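PDB 5UYT: Ice-binding protein from Flavobacteriaceae bacterium, which probably binds ice and restrains its growth, acting as an antifreeze protein built from two right-handed beta-solenoid domains. Local coordinates for residues A[207-215]-A[306-314]; A[42-50]-A[292-301]. All blocks are in the same frame, centred on the assembly; numbering follows the deposited sequence.

Interaction 1. Residues A[207-215]-A[306-314]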
loop_
_atom_site.group_PDB
_atom_site.type_symbol
_atom_site.label_atom_id
_atom_site.label_comp_id
_atom_site.label_asym_id
_atom_site.label_seq_id
_atom_site.Cartn_x
_atom_site.Cartn_y
_atom_site.Cartn_z
ATOM N N SER A 207 -10.064 -13.957 0.281
ATOM C CA SER A 207 -9.666 -12.787 1.054
ATOM C C SER A 207 -10.718 -11.697 0.851
ATOM O O SER A 207 -11.162 -11.476 -0.285
ATOM C CB SER A 207 -8.279 -12.301 0.625
ATOM O OG SER A 207 -8.261 -11.914 -0.740
ATOM N N ALA A 208 -11.119 -11.038 1.939
ATOM C CA ALA A 208 -12.095 -9.925 1.885
ATOM C C ALA A 208 -11.671 -8.785 0.970
ATOM O O ALA A 208 -10.519 -8.351 1.001
ATOM C CB ALA A 208 -12.355 -9.372 3.282
ATOM N N VAL A 209 -12.604 -8.278 0.166
ATOM C CA VAL A 209 -12.330 -7.159 -0.740
ATOM C C VAL A 209 -12.204 -5.888 0.080
ATOM O O VAL A 209 -13.135 -5.550 0.830
ATOM C CB VAL A 209 -13.458 -6.952 -1.778
ATOM C CG1 VAL A 209 -13.157 -5.764 -2.704
ATOM C CG2 VAL A 209 -13.659 -8.208 -2.594
ATOM N N LEU A 210 -11.080 -5.185 -0.052
ATOM C CA LEU A 210 -10.875 -3.944 0.705
ATOM C C LEU A 210 -11.677 -2.804 0.091
ATOM O O LEU A 210 -11.641 -2.595 -1.147
ATOM C CB LEU A 210 -9.381 -3.577 0.773
ATOM C CG LEU A 210 -8.456 -4.553 1.515
ATOM C CD1 LEU A 210 -6.979 -4.118 1.403
ATOM C CD2 LEU A 210 -8.867 -4.707 2.968
ATOM N N THR A 211 -12.377 -2.065 0.955
ATOM C CA THR A 211 -13.185 -0.918 0.556
ATOM C C THR A 211 -12.580 0.387 1.008
ATOM O O THR A 211 -12.846 1.431 0.408
ATOM C CB THR A 211 -14.616 -0.988 1.140
ATOM O OG1 THR A 211 -14.552 -1.034 2.578
ATOM C CG2 THR A 211 -15.325 -2.211 0.654
ATOM N N GLY A 212 -11.778 0.335 2.075
ATOM C CA GLY A 212 -11.384 1.560 2.757
ATOM C C GLY A 212 -12.582 2.109 3.550
ATOM O O GLY A 212 -13.669 1.493 3.582
ATOM N N PRO A 213 -12.390 3.259 4.207
ATOM C CA PRO A 213 -13.472 3.880 4.993
ATOM C C PRO A 213 -14.518 4.546 4.102
ATOM O O PRO A 213 -14.323 4.665 2.887
ATOM C CB PRO A 213 -12.722 4.940 5.806
ATOM C CG PRO A 213 -11.608 5.373 4.889
ATOM C CD PRO A 213 -11.164 4.080 4.226
ATOM N N VAL A 214 -15.649 4.946 4.702
ATOM C CA VAL A 214 -16.617 5.802 3.993
ATOM C C VAL A 214 -16.000 7.173 3.768
ATOM O O VAL A 214 -15.462 7.767 4.704
ATOM C CB VAL A 214 -17.929 5.929 4.799
ATOM C CG1 VAL A 214 -18.886 6.926 4.148
ATOM C CG2 VAL A 214 -18.584 4.573 4.923
ATOM N N ALA A 215 -16.030 7.630 2.512
ATOM C CA ALA A 215 -15.494 8.934 2.083
ATOM C C ALA A 215 -16.211 10.074 2.805
ATOM O O ALA A 215 -17.409 9.937 3.116
ATOM C CB ALA A 215 -15.643 9.112 0.571
ATOM N N VAL A 306 3.774 1.317 -1.650
ATOM C CA VAL A 306 2.455 1.051 -2.216
ATOM C C VAL A 306 1.491 0.867 -1.046
ATOM O O VAL A 306 1.785 0.099 -0.096
ATOM C CB VAL A 306 2.470 -0.234 -3.088
ATOM C CG1 VAL A 306 1.097 -0.508 -3.708
ATOM C CG2 VAL A 306 3.524 -0.122 -4.183
ATOM N N LEU A 307 0.337 1.538 -1.139
ATOM C CA LEU A 307 -0.723 1.453 -0.146
ATOM C C LEU A 307 -1.992 0.836 -0.767
ATOM O O LEU A 307 -2.124 0.759 -1.999
ATOM C CB LEU A 307 -1.014 2.849 0.437
ATOM C CG LEU A 307 0.191 3.549 1.119
ATOM C CD1 LEU A 307 -0.240 4.927 1.675
ATOM C CD2 LEU A 307 0.818 2.681 2.223
ATOM N N THR A 308 -2.888 0.366 0.112
ATOM C CA THR A 308 -4.145 -0.293 -0.260
ATOM C C THR A 308 -5.306 0.408 0.475
ATOM O O THR A 308 -5.065 1.292 1.325
ATOM C CB THR A 308 -4.082 -1.805 0.073
ATOM O OG1 THR A 308 -3.582 -1.994 1.406
ATOM C CG2 THR A 308 -3.191 -2.534 -0.939
ATOM N N PRO A 309 -6.573 0.063 0.135
ATOM C CA PRO A 309 -7.667 0.866 0.675
ATOM C C PRO A 309 -7.822 0.701 2.201
ATOM O O PRO A 309 -8.177 -0.390 2.685
ATOM C CB PRO A 309 -8.914 0.321 -0.059
ATOM C CG PRO A 309 -8.356 -0.210 -1.336
ATOM C CD PRO A 309 -7.054 -0.851 -0.918
ATOM N N HIS A 310 -7.512 1.786 2.924
ATOM C CA HIS A 310 -7.457 1.817 4.395
ATOM C C HIS A 310 -7.464 3.289 4.823
ATOM O O HIS A 310 -7.235 4.181 4.005
ATOM C CB HIS A 310 -6.129 1.239 4.928
ATOM C CG HIS A 310 -5.994 -0.253 4.806
ATOM N ND1 HIS A 310 -5.175 -0.838 3.863
ATOM C CD2 HIS A 310 -6.541 -1.269 5.515
ATOM C CE1 HIS A 310 -5.220 -2.155 3.995
ATOM N NE2 HIS A 310 -6.054 -2.447 4.981
ATOM N N THR A 311 -7.623 3.497 6.126
ATOM C CA THR A 311 -7.267 4.742 6.753
ATOM C C THR A 311 -5.859 4.578 7.356
ATOM O O THR A 311 -5.661 3.740 8.247
ATOM C CB THR A 311 -8.254 5.076 7.868
ATOM O OG1 THR A 311 -9.576 5.212 7.323
ATOM C CG2 THR A 311 -7.848 6.397 8.546
ATOM N N TYR A 312 -4.914 5.405 6.910
ATOM C CA TYR A 312 -3.524 5.334 7.402
ATOM C C TYR A 312 -3.259 6.493 8.326
ATOM O O TYR A 312 -3.850 7.568 8.155
ATOM C CB TYR A 312 -2.557 5.453 6.222
ATOM C CG TYR A 312 -2.594 4.232 5.346
ATOM C CD1 TYR A 312 -1.883 3.078 5.711
ATOM C CD2 TYR A 312 -3.381 4.195 4.181
ATOM C CE1 TYR A 312 -1.921 1.928 4.920
ATOM C CE2 TYR A 312 -3.424 3.047 3.386
ATOM C CZ TYR A 312 -2.690 1.922 3.761
ATOM O OH TYR A 312 -2.712 0.750 3.017
ATOM N N LEU A 313 -2.345 6.291 9.269
ATOM C CA LEU A 313 -1.827 7.382 10.110
ATOM C C LEU A 313 -0.314 7.530 9.892
ATOM O O LEU A 313 0.451 6.554 10.002
ATOM C CB LEU A 313 -2.084 7.110 11.608
ATOM C CG LEU A 313 -1.442 8.128 12.567
ATOM C CD1 LEU A 313 -2.019 9.541 12.433
ATOM C CD2 LEU A 313 -1.550 7.609 14.001
ATOM N N LEU A 314 0.105 8.742 9.554
ATOM C CA LEU A 314 1.512 9.119 9.652
ATOM C C LEU A 314 1.588 10.072 10.852
ATOM O O LEU A 314 1.109 11.203 10.755
ATOM C CB LEU A 314 1.959 9.809 8.356
ATOM C CG LEU A 314 2.072 8.849 7.156
ATOM C CD1 LEU A 314 1.644 9.584 5.902
ATOM C CD2 LEU A 314 3.509 8.357 6.994
#

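Interaction 2. Residues A[42-50]-A[292-301]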
loop_
_atom_site.group_PDB
_atom_site.type_symbol
_atom_site.label_atom_id
_atom_site.label_comp_id
_atom_site.label_asym_id
_atom_site.label_seq_id
_atom_site.Cartn_x
_atom_site.Cartn_y
_atom_site.Cartn_z
ATOM N N ASN A 42 13.915 -3.160 12.556
ATOM C CA ASN A 42 14.532 -2.454 11.422
ATOM C C ASN A 42 13.703 -2.443 10.149
ATOM O O ASN A 42 14.252 -2.210 9.069
ATOM C CB ASN A 42 15.972 -2.967 11.147
ATOM C CG ASN A 42 16.826 -1.974 10.350
ATOM O OD1 ASN A 42 16.803 -0.758 10.592
ATOM N ND2 ASN A 42 17.585 -2.487 9.395
ATOM N N PHE A 43 12.397 -2.704 10.253
ATOM C CA PHE A 43 11.505 -2.453 9.118
ATOM C C PHE A 43 11.246 -0.959 8.927
ATOM O O PHE A 43 11.294 -0.205 9.894
ATOM C CB PHE A 43 10.183 -3.218 9.271
ATOM C CG PHE A 43 10.341 -4.694 9.054
ATOM C CD1 PHE A 43 10.066 -5.257 7.807
ATOM C CD2 PHE A 43 10.834 -5.518 10.072
ATOM C CE1 PHE A 43 10.226 -6.609 7.586
ATOM C CE2 PHE A 43 11.023 -6.879 9.840
ATOM C CZ PHE A 43 10.718 -7.424 8.598
ATOM N N GLY A 44 11.016 -0.549 7.677
ATOM C CA GLY A 44 10.586 0.808 7.344
ATOM C C GLY A 44 9.069 0.812 7.264
ATOM O O GLY A 44 8.410 0.017 7.928
ATOM N N ASN A 45 8.503 1.670 6.429
ATOM C CA ASN A 45 7.041 1.716 6.288
ATOM C C ASN A 45 6.516 0.424 5.680
ATOM O O ASN A 45 7.001 -0.008 4.625
ATOM C CB ASN A 45 6.613 2.947 5.456
ATOM C CG ASN A 45 6.824 4.238 6.205
ATOM O OD1 ASN A 45 6.447 4.352 7.380
ATOM N ND2 ASN A 45 7.409 5.232 5.540
ATOM N N VAL A 46 5.581 -0.205 6.395
ATOM C CA VAL A 46 4.950 -1.462 5.982
ATOM C C VAL A 46 3.470 -1.229 5.743
ATOM O O VAL A 46 2.829 -0.577 6.554
ATOM C CB VAL A 46 5.162 -2.545 7.068
ATOM C CG1 VAL A 46 4.255 -3.751 6.824
ATOM C CG2 VAL A 46 6.619 -3.002 7.042
ATOM N N ASP A 47 2.938 -1.679 4.601
ATOM C CA ASP A 47 1.491 -1.626 4.414
ATOM C C ASP A 47 0.860 -2.812 5.132
ATOM O O ASP A 47 0.441 -3.793 4.503
ATOM C CB ASP A 47 1.080 -1.623 2.921
ATOM C CG ASP A 47 -0.410 -1.454 2.744
ATOM O OD1 ASP A 47 -1.051 -1.029 3.727
ATOM O OD2 ASP A 47 -0.965 -1.719 1.641
ATOM N N GLY A 48 0.749 -2.683 6.449
ATOM C CA GLY A 48 0.298 -3.766 7.315
ATOM C C GLY A 48 0.633 -3.370 8.740
ATOM O O GLY A 48 1.321 -2.357 8.970
ATOM N N VAL A 49 0.145 -4.156 9.695
ATOM C CA VAL A 49 0.383 -3.851 11.113
ATOM C C VAL A 49 1.582 -4.632 11.598
ATOM O O VAL A 49 1.735 -5.845 11.283
ATOM C CB VAL A 49 -0.861 -4.189 11.964
ATOM C CG1 VAL A 49 -0.631 -3.914 13.456
ATOM C CG2 VAL A 49 -2.069 -3.433 11.410
ATOM N N MET A 50 2.440 -3.955 12.361
ATOM C CA MET A 50 3.541 -4.644 13.061
ATOM C C MET A 50 2.969 -5.325 14.299
ATOM O O MET A 50 2.634 -4.648 15.271
ATOM C CB MET A 50 4.668 -3.642 13.419
ATOM C CG MET A 50 5.178 -2.830 12.217
ATOM S SD MET A 50 5.719 -3.818 10.800
ATOM C CE MET A 50 7.132 -4.684 11.502
ATOM N N ASP A 292 -6.497 2.329 10.608
ATOM C CA ASP A 292 -6.299 0.893 10.327
ATOM C C ASP A 292 -4.827 0.515 10.466
ATOM O O ASP A 292 -4.483 -0.513 11.049
ATOM C CB ASP A 292 -6.718 0.589 8.882
ATOM C CG ASP A 292 -8.187 0.752 8.671
ATOM O OD1 ASP A 292 -8.962 0.344 9.563
ATOM O OD2 ASP A 292 -8.586 1.283 7.625
ATOM N N ILE A 293 -3.959 1.334 9.885
ATOM C CA ILE A 293 -2.523 0.989 9.766
ATOM C C ILE A 293 -1.741 2.252 10.019
ATOM O O ILE A 293 -2.012 3.286 9.387
ATOM C CB ILE A 293 -2.145 0.445 8.361
ATOM C CG1 ILE A 293 -2.775 -0.950 8.110
ATOM C CG2 ILE A 293 -0.607 0.413 8.157
ATOM C CD1 ILE A 293 -2.707 -1.370 6.641
ATOM N N GLU A 294 -0.782 2.184 10.945
ATOM C CA GLU A 294 0.115 3.334 11.136
ATOM C C GLU A 294 1.406 3.115 10.357
ATOM O O GLU A 294 2.062 2.060 10.499
ATOM C CB GLU A 294 0.443 3.611 12.613
ATOM C CG GLU A 294 1.397 4.814 12.784
ATOM C CD GLU A 294 1.764 5.120 14.233
ATOM O OE1 GLU A 294 1.228 4.455 15.159
ATOM O OE2 GLU A 294 2.614 6.015 14.453
ATOM N N LEU A 295 1.761 4.104 9.560
ATOM C CA LEU A 295 3.014 4.087 8.791
ATOM C C LEU A 295 4.034 4.721 9.700
ATOM O O LEU A 295 3.971 5.925 9.993
ATOM C CB LEU A 295 2.868 4.841 7.432
ATOM C CG LEU A 295 1.782 4.293 6.490
ATOM C CD1 LEU A 295 1.573 5.145 5.262
ATOM C CD2 LEU A 295 2.066 2.842 6.057
ATOM N N LEU A 296 4.963 3.890 10.192
ATOM C CA LEU A 296 5.762 4.282 11.352
ATOM C C LEU A 296 6.907 5.269 11.105
ATOM O O LEU A 296 7.521 5.765 12.080
ATOM C CB LEU A 296 6.277 3.020 12.038
ATOM C CG LEU A 296 5.152 2.207 12.679
ATOM C CD1 LEU A 296 5.702 0.856 13.111
ATOM C CD2 LEU A 296 4.532 2.911 13.887
ATOM N N TYR A 297 7.183 5.570 9.827
ATOM C CA TYR A 297 8.351 6.404 9.460
ATOM C C TYR A 297 7.975 7.520 8.499
ATOM O O TYR A 297 8.259 7.425 7.310
ATOM C CB TYR A 297 9.544 5.535 8.946
ATOM C CG TYR A 297 9.824 4.429 9.921
ATOM C CD1 TYR A 297 9.216 3.172 9.779
ATOM C CD2 TYR A 297 10.610 4.657 11.045
ATOM C CE1 TYR A 297 9.421 2.155 10.724
ATOM C CE2 TYR A 297 10.813 3.657 11.988
ATOM C CZ TYR A 297 10.202 2.419 11.825
ATOM O OH TYR A 297 10.431 1.424 12.769
ATOM N N PRO A 298 7.325 8.592 9.028
ATOM C CA PRO A 298 6.808 9.618 8.124
ATOM C C PRO A 298 7.895 10.382 7.398
ATOM O O PRO A 298 7.656 10.864 6.299
ATOM C CB PRO A 298 5.980 10.520 9.063
ATOM C CG PRO A 298 5.537 9.580 10.160
ATOM C CD PRO A 298 6.790 8.749 10.401
ATOM N N ALA A 299 9.092 10.468 7.995
ATOM C CA ALA A 299 10.216 11.143 7.302
ATOM C C ALA A 299 10.638 10.395 6.039
ATOM O O ALA A 299 11.274 10.988 5.160
ATOM C CB ALA A 299 11.407 11.296 8.241
ATOM N N ALA A 300 10.264 9.113 5.943
ATOM C CA ALA A 300 10.715 8.236 4.851
ATOM C C ALA A 300 9.576 7.863 3.870
ATOM O O ALA A 300 9.712 6.953 3.052
ATOM C CB ALA A 300 11.358 6.974 5.468
ATOM N N PHE A 301 8.460 8.579 3.944
ATOM C CA PHE A 301 7.270 8.306 3.105
ATOM C C PHE A 301 7.626 8.470 1.616
ATOM O O PHE A 301 8.440 9.310 1.250
ATOM C CB PHE A 301 6.155 9.300 3.536
ATOM C CG PHE A 301 4.814 9.074 2.903
ATOM C CD1 PHE A 301 4.051 7.911 3.170
ATOM C CD2 PHE A 301 4.260 10.067 2.088
ATOM C CE1 PHE A 301 2.771 7.766 2.577
ATOM C CE2 PHE A 301 2.988 9.935 1.519
ATOM C CZ PHE A 301 2.246 8.777 1.756
HETATM O O HOH W 1 8.200 4.694 2.784
HETATM O O HOH W 2 5.187 0.899 9.106
HETATM O O HOH W 3 2.968 -0.449 10.276
#

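Interaction 1. Residues A[207-215]-A[306-314]
The linker between the two beta-solenoid domains passes over the end coils of the second, where L210, G212 and P213 lie against P309, H310 and T311 in the turn joining strands 305-307 and 311-314. L210 suits a greasy seam: its CB rests 4.0 Å from CD of P309, while the L210 and H310 side chains cross obliquely, CD1 3.7 Å from CE1. Glycine suits position 212 because phi is positive (73°) and a CB would collide with CD of P213. G212 N lies 3.6 Å from CB of P309, and P213 CG 3.2 Å from OG1 of T311.

H310 CG lies opposite its own carbonyl carbon (chi1 -72°), which turns the imidazole so that ND1 donates to Y312 OH at 3.1 Å, tilted 27° from the ring plane; H310 CB covers one face of the Y312 ring. T308 N donates to the same hydroxyl, which also pairs with D47. Were H310 an alanine, CD1 of L210 would probably face a gap and Y312 OH would lose one of its donors.

Between the segments themselves only shape and apolar contact act; hydrogen bonds to N331, V335 and Y285 fasten the linker alongside, while polar bonds stiffen the turn beneath.

Interaction 2. Residues A[42-50]-A[292-301]
F43 begins the contact with its carbonyl O, 3.1 Å from CE1 of Y297, whose CD1 meets G44 C obliquely at 3.5 Å. N45 carries the polar grip. Its carboxamide can accept and donate at once: OD1 takes the N-H of Y297 at 2.8 Å, and ND2 gives a hydrogen to Y297 O at 2.9 Å. That second bond reaches the carbonyl from above its plane, across from A300 N, which uses the other face. CG of N45 swings anti to its carbonyl carbon (chi1 -70°), carrying the amide to the Y297 backbone, and a water bridges ND2 to A300 O.

V46 O meets CD2 of L295 at 3.5 Å, and another water links V46 N with L296 N. D47, centre of an inverse gamma turn, passes CD1 of I293 with OD1, though its carboxylate is bonded to Y312 and T308. G48 O lies 3.5 Å from CG2 of I293 and shares a third water with E294 O. Beyond it, V49 touches I293, and M50 CG packs on CD1 of L296 at 3.8 Å.

The loop joins strand 32-35, on which F43, V46 and M50 lean, to strand 50-52, and lies against strand 293-294, itself paired parallel with 311-314.

How the interactions relate
From the N terminus the chain meets 42-50 first, a loop of the first solenoid between strands 32-35 and 50-52. It next passes through the linker 207-215, then helix 270-288, and reaches 292-301, where interaction 2 closes a loop of 241 residues. Shortly after comes 306-314, where interaction 1 closes a shorter one of 90. The two loops cross, since each contact has one segment between the two of the other. Strands 293-294 and 311-314 lie side by side, and D47 of interaction 2 probably hydrogen-bonds into the turn of interaction 1. Together they bind the first domain and the linker to the end of the second solenoid, consistent with a fixed arrangement of the domains.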